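Local structure of HhaI Restriction Endonuclease (Haemophilus parahaemolyticus, 6UKF) at a contact of chain A with DNA. The protein recognises the palindromic DNA sequence GCGC and hydrolyses the duplex as a type II restriction endonuclease. Numbering follows the deposited sequence.

Site 1: a contact of chain A with DNA. Residues 162, 165-168, 206. With nucleotides of chain B.
Asn165 and Arg162 converge on OP2 of the DC3 phosphate in chain B, a backbone clamp of this type II restriction endonuclease. The amide ND2 of Asn165 donates to OP2 of DC3 at 2.8 Å; the bond is nearly straight (161° at H) and lies close to the amide plane. Arg162 comes to the same oxygen on a chain that runs extended from CG to NE, and its NH2 adds a weak, bent hydrogen bond to OP2. The modelled approach of NH1 is too short to be taken literally, so this charge pairing is doubtful in detail, although the guanidinium lies beside the DC3 phosphate. One face of the guanidinium is turned toward the deoxyribose C2' of DC3, which lies above its rim. Lys206 reaches the other oxygen: NZ of Lys206 is 3.7 Å from OP1 of DC3, a long salt bridge made with the chain bent at its tip (chi4 71°).

One nucleotide upstream, the grip passes to the protein backbone. Lys167 N donates to OP1 of DC2 at 3.0 Å, while CB of Lys167 packs 3.8 Å from the sugar C5' of DC2. The side chain, modelled as far as CD, lies alongside the DC3 phosphate. OP2 of DC2 is reached through water 1, which lies 2.9 Å from OP2 of DC2 and also meets both N and OG of Ser166.

Behind this shell, Ser168 fixes the rotation of the Asn165 amide. Ser168 N donates to Asn165 OD1 at 2.8 Å, nearly along the C=O axis, and Ser168 OG donates to OD1 of Asn165 at 2.6 Å, tilted from the carbonyl plane. With CG between its backbone N and carbonyl carbon (chi1 51°), Asn165 caps the start of the 3-10 helix 166-168, leaving ND2 to point at the DNA. This helix runs into helix 169-179, so the DC2 phosphate sits at a helix amino end, whose dipole may add to the attraction.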
ATOM      1  N   ARG A 162      14.402   5.694  -4.402  1.00 12.91           N
ATOM      2  CA  ARG A 162      15.194   6.164  -3.275  1.00 14.20           C
ATOM      3  C   ARG A 162      15.680   7.571  -3.589  1.00 14.07           C
ATOM      4  O   ARG A 162      15.768   7.975  -4.751  1.00 13.29           O
ATOM      5  CB  ARG A 162      16.368   5.225  -2.966  1.00 16.96           C
ATOM      6  CG  ARG A 162      17.310   4.968  -4.132  1.00 21.77           C
ATOM      7  CD  ARG A 162      18.023   3.643  -3.955  1.00 28.25           C
ATOM      8  NE  ARG A 162      18.944   3.350  -5.049  1.00 31.52           N
ATOM      9  CZ  ARG A 162      20.213   3.748  -5.095  1.00 32.41           C
ATOM     10  NH1 ARG A 162      20.730   4.463  -4.104  1.00 34.18           N
ATOM     11  NH2 ARG A 162      20.970   3.429  -6.136  1.00 31.72           N
ATOM     12  N   ASN A 165      21.495  10.498  -3.720  1.00 19.96           N
ATOM     13  CA  ASN A 165      22.481  10.531  -2.651  1.00 20.83           C
ATOM     14  C   ASN A 165      23.799  11.070  -3.189  1.00 21.92           C
ATOM     15  O   ASN A 165      23.985  11.237  -4.398  1.00 21.62           O
ATOM     16  CB  ASN A 165      22.673   9.145  -2.018  1.00 23.41           C
ATOM     17  CG  ASN A 165      22.932   8.061  -3.044  1.00 25.20           C
ATOM     18  OD1 ASN A 165      23.642   8.274  -4.028  1.00 26.87           O
ATOM     19  ND2 ASN A 165      22.353   6.886  -2.821  1.00 27.78           N
ATOM     20  N   SER A 166      24.721  11.351  -2.265  1.00 23.88           N
ATOM     21  CA  SER A 166      25.999  11.941  -2.651  1.00 25.50           C
ATOM     22  C   SER A 166      26.755  11.039  -3.617  1.00 26.34           C
ATOM     23  O   SER A 166      27.356  11.519  -4.585  1.00 27.10           O
ATOM     24  CB  SER A 166      26.842  12.213  -1.406  1.00 28.96           C
ATOM     25  OG  SER A 166      26.154  13.057  -0.499  1.00 32.49           O
ATOM     26  N   LYS A 167      26.741   9.727  -3.369  1.00 25.40           N
ATOM     27  CA  LYS A 167      27.445   8.807  -4.256  1.00 26.05           C
ATOM     28  C   LYS A 167      26.924   8.896  -5.685  1.00 24.76           C
ATOM     29  O   LYS A 167      27.697   8.732  -6.636  1.00 27.58           O
ATOM     30  CB  LYS A 167      27.320   7.376  -3.732  1.00 27.03           C
ATOM     31  CG  LYS A 167      27.993   6.329  -4.609  1.00 29.82           C
ATOM     32  CD  LYS A 167      27.811   4.929  -4.040  1.00 31.13           C
ATOM     33  N   SER A 168      25.630   9.162  -5.861  1.00 21.67           N
ATOM     34  CA  SER A 168      25.027   9.220  -7.185  1.00 21.59           C
ATOM     35  C   SER A 168      25.012  10.622  -7.777  1.00 19.79           C
ATOM     36  O   SER A 168      24.638  10.779  -8.944  1.00 19.40           O
ATOM     37  CB  SER A 168      23.586   8.703  -7.122  1.00 23.87           C
ATOM     38  OG  SER A 168      23.527   7.444  -6.480  1.00 26.05           O
ATOM     39  N   LYS A 206      21.369   4.176 -13.939  1.00 28.63           N
ATOM     40  CA  LYS A 206      20.411   4.704 -12.981  1.00 25.17           C
ATOM     41  C   LYS A 206      19.354   5.494 -13.733  1.00 21.89           C
ATOM     42  O   LYS A 206      19.682   6.339 -14.573  1.00 21.03           O
ATOM     43  CB  LYS A 206      21.086   5.586 -11.926  1.00 27.35           C
ATOM     44  CG  LYS A 206      21.845   4.792 -10.870  1.00 31.18           C
ATOM     45  CD  LYS A 206      22.238   5.650  -9.674  1.00 33.90           C
ATOM     46  CE  LYS A 206      22.826   4.798  -8.556  1.00 35.85           C
ATOM     47  NZ  LYS A 206      24.177   4.273  -8.889  1.00 37.40           N
TER
ATOM     48  P    DC B   2      25.410   7.950   0.403  1.00 39.25           P
ATOM     49  OP1  DC B   2      26.253   8.631  -0.606  1.00 40.27           O
ATOM     50  OP2  DC B   2      24.157   8.587   0.872  1.00 40.00           O
ATOM     51  O5'  DC B   2      25.079   6.484  -0.140  1.00 40.92           O
ATOM     52  C5'  DC B   2      26.140   5.625  -0.549  1.00 42.59           C
ATOM     53  C4'  DC B   2      25.629   4.220  -0.817  1.00 43.26           C
ATOM     54  O4'  DC B   2      25.174   3.619   0.420  1.00 43.39           O
ATOM     55  C3'  DC B   2      24.448   4.141  -1.790  1.00 44.20           C
ATOM     56  O3'  DC B   2      24.802   3.311  -2.895  1.00 44.33           O
ATOM     57  C2'  DC B   2      23.294   3.564  -0.960  1.00 43.92           C
ATOM     58  C1'  DC B   2      24.021   2.845   0.167  1.00 43.20           C
ATOM     59  N1   DC B   2      23.248   2.717   1.436  1.00 42.08           N
ATOM     60  C2   DC B   2      23.045   1.445   1.996  1.00 41.45           C
ATOM     61  O2   DC B   2      23.502   0.449   1.420  1.00 41.75           O
ATOM     62  N3   DC B   2      22.348   1.343   3.153  1.00 41.01           N
ATOM     63  C4   DC B   2      21.872   2.437   3.746  1.00 41.00           C
ATOM     64  N4   DC B   2      21.192   2.283   4.886  1.00 43.07           N
ATOM     65  C5   DC B   2      22.071   3.738   3.197  1.00 41.15           C
ATOM     66  C6   DC B   2      22.760   3.830   2.055  1.00 41.55           C
ATOM     67  P    DC B   3      23.974   3.369  -4.267  1.00 45.92           P
ATOM     68  OP1  DC B   3      24.952   3.332  -5.376  1.00 48.85           O
ATOM     69  OP2  DC B   3      23.024   4.497  -4.177  1.00 48.51           O
ATOM     70  O5'  DC B   3      23.166   1.992  -4.269  1.00 41.73           O
ATOM     71  C5'  DC B   3      23.878   0.759  -4.203  1.00 42.00           C
ATOM     72  C4'  DC B   3      22.936  -0.386  -3.887  1.00 40.62           C
ATOM     73  O4'  DC B   3      22.499  -0.286  -2.510  1.00 39.75           O
ATOM     74  C3'  DC B   3      21.667  -0.416  -4.745  1.00 40.43           C
ATOM     75  O3'  DC B   3      21.579  -1.669  -5.422  1.00 40.70           O
ATOM     76  C2'  DC B   3      20.523  -0.187  -3.749  1.00 41.07           C
ATOM     77  C1'  DC B   3      21.136  -0.633  -2.427  1.00 40.65           C
ATOM     78  N1   DC B   3      20.558   0.016  -1.215  1.00 38.44           N
ATOM     79  C2   DC B   3      20.105  -0.782  -0.156  1.00 36.62           C
ATOM     80  O2   DC B   3      20.182  -2.014  -0.250  1.00 38.16           O
ATOM     81  N3   DC B   3      19.588  -0.180   0.944  1.00 33.73           N
ATOM     82  C4   DC B   3      19.522   1.150   1.008  1.00 35.55           C
ATOM     83  N4   DC B   3      19.006   1.700   2.111  1.00 36.86           N
ATOM     84  C5   DC B   3      19.984   1.978  -0.057  1.00 36.84           C
ATOM     85  C6   DC B   3      20.493   1.375  -1.136  1.00 37.89           C
TER
HETATM   86  O   HOH W   1      23.842  11.510   0.647  1.00 35.16           O

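Site 2: a contact of chain A with DNA. Residues 56-58, 74-75, 157. With nucleotides of chain B.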
ATOM      1  N   GLN A  56      -0.405  -7.508   0.401  1.00  7.87           N
ATOM      2  CA  GLN A  56       0.306  -8.239  -0.640  1.00  7.85           C
ATOM      3  C   GLN A  56       1.312  -9.198  -0.017  1.00  8.09           C
ATOM      4  O   GLN A  56       1.625  -9.120   1.171  1.00  8.49           O
ATOM      5  CB  GLN A  56       1.056  -7.276  -1.562  1.00  7.69           C
ATOM      6  CG  GLN A  56       2.153  -6.485  -0.853  1.00  7.62           C
ATOM      7  CD  GLN A  56       3.159  -5.924  -1.820  1.00  8.06           C
ATOM      8  OE1 GLN A  56       2.879  -4.959  -2.526  1.00  8.43           O
ATOM      9  NE2 GLN A  56       4.333  -6.543  -1.880  1.00  8.42           N
ATOM     10  N   PHE A  57       1.832 -10.095  -0.856  1.00  8.49           N
ATOM     11  CA  PHE A  57       3.024 -10.872  -0.532  1.00  8.07           C
ATOM     12  C   PHE A  57       3.697 -11.300  -1.833  1.00  7.95           C
ATOM     13  O   PHE A  57       3.020 -11.623  -2.811  1.00  8.37           O
ATOM     14  CB  PHE A  57       2.732 -12.084   0.370  1.00  8.39           C
ATOM     15  CG  PHE A  57       1.627 -12.985  -0.114  1.00  8.25           C
ATOM     16  CD1 PHE A  57       1.902 -14.069  -0.938  1.00  8.26           C
ATOM     17  CD2 PHE A  57       0.319 -12.776   0.291  1.00  8.99           C
ATOM     18  CE1 PHE A  57       0.887 -14.910  -1.362  1.00  8.85           C
ATOM     19  CE2 PHE A  57      -0.698 -13.613  -0.132  1.00  9.32           C
ATOM     20  CZ  PHE A  57      -0.415 -14.681  -0.956  1.00  9.53           C
ATOM     21  N   VAL A  58       5.030 -11.291  -1.838  1.00  8.51           N
ATOM     22  CA  VAL A  58       5.791 -11.664  -3.025  1.00  8.98           C
ATOM     23  C   VAL A  58       5.896 -13.179  -3.118  1.00  9.05           C
ATOM     24  O   VAL A  58       6.167 -13.866  -2.125  1.00  9.60           O
ATOM     25  CB  VAL A  58       7.182 -11.002  -3.001  1.00  9.13           C
ATOM     26  CG1 VAL A  58       8.053 -11.539  -4.126  1.00 10.42           C
ATOM     27  CG2 VAL A  58       7.045  -9.491  -3.109  1.00 10.12           C
ATOM     28  N   ASN A  74       9.588 -11.408   2.603  1.00 13.06           N
ATOM     29  CA  ASN A  74       8.271 -10.865   2.902  1.00 12.09           C
ATOM     30  C   ASN A  74       8.184 -10.471   4.374  1.00 12.99           C
ATOM     31  O   ASN A  74       8.917 -10.978   5.227  1.00 14.92           O
ATOM     32  CB  ASN A  74       7.185 -11.889   2.582  1.00 11.42           C
ATOM     33  CG  ASN A  74       6.901 -11.993   1.099  1.00 10.33           C
ATOM     34  OD1 ASN A  74       7.110 -11.042   0.344  1.00 11.07           O
ATOM     35  ND2 ASN A  74       6.411 -13.149   0.673  1.00 10.10           N
ATOM     36  N   LYS A  75       7.251  -9.567   4.670  1.00 14.13           N
ATOM     37  CA  LYS A  75       7.127  -8.981   5.997  1.00 15.07           C
ATOM     38  C   LYS A  75       5.930  -9.513   6.778  1.00 16.40           C
ATOM     39  O   LYS A  75       5.601  -8.964   7.834  1.00 20.22           O
ATOM     40  CB  LYS A  75       7.057  -7.455   5.897  1.00 16.26           C
ATOM     41  CG  LYS A  75       8.199  -6.824   5.113  1.00 19.59           C
ATOM     42  CD  LYS A  75       9.552  -7.267   5.640  1.00 24.67           C
ATOM     43  CE  LYS A  75      10.683  -6.490   4.993  1.00 28.70           C
ATOM     44  NZ  LYS A  75      12.004  -6.903   5.536  1.00 31.62           N
ATOM     45  N   LYS A 157       5.031  -5.873  -9.641  1.00  9.57           N
ATOM     46  CA  LYS A 157       4.994  -4.506  -9.128  1.00  9.35           C
ATOM     47  C   LYS A 157       6.431  -4.073  -8.859  1.00  9.30           C
ATOM     48  O   LYS A 157       7.056  -4.511  -7.889  1.00  9.07           O
ATOM     49  CB  LYS A 157       4.109  -4.352  -7.898  1.00  8.88           C
ATOM     50  CG  LYS A 157       4.014  -2.899  -7.435  1.00  9.19           C
ATOM     51  CD  LYS A 157       2.794  -2.623  -6.560  1.00  9.45           C
ATOM     52  CE  LYS A 157       2.774  -3.462  -5.288  1.00  8.66           C
ATOM     53  NZ  LYS A 157       3.883  -3.136  -4.349  1.00  8.48           N
TER
ATOM     54  P    DG B   6      11.133  -9.279  -2.607  1.00 11.35           P
ATOM     55  OP1  DG B   6      11.123 -10.703  -2.212  1.00 12.47           O
ATOM     56  OP2  DG B   6      10.760  -8.897  -3.988  1.00 11.55           O
ATOM     57  O5'  DG B   6      10.208  -8.468  -1.599  1.00 11.03           O
ATOM     58  C5'  DG B   6      10.436  -8.583  -0.208  1.00 11.90           C
ATOM     59  C4'  DG B   6       9.505  -7.675   0.559  1.00 10.45           C
ATOM     60  O4'  DG B   6       9.878  -6.289   0.325  1.00 10.64           O
ATOM     61  C3'  DG B   6       8.024  -7.782   0.182  1.00  9.86           C
ATOM     62  O3'  DG B   6       7.261  -7.780   1.375  1.00  9.17           O
ATOM     63  C2'  DG B   6       7.780  -6.557  -0.693  1.00  9.81           C
ATOM     64  C1'  DG B   6       8.734  -5.546  -0.076  1.00 10.07           C
ATOM     65  N9   DG B   6       9.179  -4.481  -0.961  1.00  9.66           N
ATOM     66  C8   DG B   6       9.598  -4.591  -2.264  1.00 10.00           C
ATOM     67  N7   DG B   6       9.961  -3.451  -2.789  1.00 10.24           N
ATOM     68  C5   DG B   6       9.779  -2.528  -1.761  1.00  9.51           C
ATOM     69  C6   DG B   6      10.000  -1.127  -1.732  1.00 10.13           C
ATOM     70  O6   DG B   6      10.421  -0.396  -2.637  1.00 10.84           O
ATOM     71  N1   DG B   6       9.682  -0.580  -0.492  1.00 10.39           N
ATOM     72  C2   DG B   6       9.213  -1.293   0.584  1.00 10.29           C
ATOM     73  N2   DG B   6       8.960  -0.594   1.699  1.00 11.66           N
ATOM     74  N3   DG B   6       9.003  -2.600   0.570  1.00 10.31           N
ATOM     75  C4   DG B   6       9.306  -3.150  -0.631  1.00  9.61           C
ATOM     76  P    DC B   7       5.677  -8.024   1.363  1.00  8.92           P
ATOM     77  OP1  DC B   7       5.412  -8.872   2.549  1.00  9.90           O
ATOM     78  OP2  DC B   7       5.219  -8.438   0.023  1.00  8.98           O
ATOM     79  O5'  DC B   7       5.089  -6.570   1.664  1.00  9.41           O
ATOM     80  C5'  DC B   7       5.352  -5.988   2.930  1.00  9.68           C
ATOM     81  C4'  DC B   7       4.770  -4.595   3.026  1.00  9.64           C
ATOM     82  O4'  DC B   7       5.540  -3.691   2.192  1.00  9.12           O
ATOM     83  C3'  DC B   7       3.310  -4.465   2.571  1.00  9.15           C
ATOM     84  O3'  DC B   7       2.585  -3.722   3.547  1.00  9.33           O
ATOM     85  C2'  DC B   7       3.406  -3.748   1.233  1.00  8.60           C
ATOM     86  C1'  DC B   7       4.664  -2.902   1.425  1.00  9.11           C
ATOM     87  N1   DC B   7       5.332  -2.526   0.162  1.00  8.74           N
ATOM     88  C2   DC B   7       5.660  -1.186  -0.074  1.00  8.74           C
ATOM     89  O2   DC B   7       5.406  -0.336   0.793  1.00  9.35           O
ATOM     90  N3   DC B   7       6.252  -0.859  -1.249  1.00  8.56           N
ATOM     91  C4   DC B   7       6.509  -1.807  -2.156  1.00  8.64           C
ATOM     92  N4   DC B   7       7.089  -1.439  -3.302  1.00  9.84           N
ATOM     93  C5   DC B   7       6.184  -3.173  -1.927  1.00  8.83           C
ATOM     94  C6   DC B   7       5.604  -3.482  -0.767  1.00  8.93           C
TER
HETATM   95  O   HOH W   2       6.571  -3.650  -5.220  1.00  9.56           O
HETATM   96  O   HOH W   3       3.007  -9.197   3.620  1.00 16.21           O
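OP1 of the DC7 phosphate in chain B is gripped by a backbone amide and a water, at a backbone-phosphate contact of the endonuclease with a water-mediated touch at a base in the major groove. Lys75 N donates to OP1 of DC7 at 2.9 Å, almost straight (176° at H), and water 3 lies 2.7 Å from the same OP1 of DC7 and also meets Gln56 O. With CG anti to its carbonyl carbon (chi1 -53°), Lys75 lays CB and CG alongside C5' of DC7. Gln56 serves OP2: its NE2 donates to OP2 of DC7 at 2.8 Å, close to the plane of the carboxamide.

The other end of that carboxamide is pinned by Lys157: NZ of Lys157 donates to OE1 of Gln56 at 2.8 Å, in plane on a lone pair, which settles which end of the amide meets the phosphate. Bent at chi3 and chi4, the Lys157 chain brings its ammonium over the cytosine at C5, on the face turned away from DG6. Gln56 CD comes in beside the C6 rim on the same face. Water 2, 2.9 Å from NZ of Lys157 and also bound to the Lys157 carbonyl, lies 3.0 Å from the amino N4 of DC7 and may contribute to sensing the base edge.

Val58 lays CG2 against the sugar of DG6. Asn74 clasps its backbone: Val58 N donates to OD1 of Asn74 at 3.0 Å, and ND2 of Asn74 to Val58 O at 2.9 Å. Gln56, Phe57 and Val58 lie in strand 51-62, Asn74 and Lys75 in the loop between strand 67-70 and helix 80-91, and Lys157 just beyond strand 148-156.

The C-alpha centres of site 1 and site 2 lie about 26 Å apart, and the two share no residue. Both hold the same strand, chain B, at nucleotides 2-3 and 6-7. A short stretch of chain joins them: Lys157 of site 2 follows strand 148-156, which carries the calcium-binding Ser151 and Thr153, and Arg162 of site 1 comes five residues later. The sites lie on two separate lobes joined by extended segments, with the DNA strand running between them. One protein chain is present in the deposited assembly, so both contacts come from it; holding the strand at two points probably helps orient the duplex for cleavage.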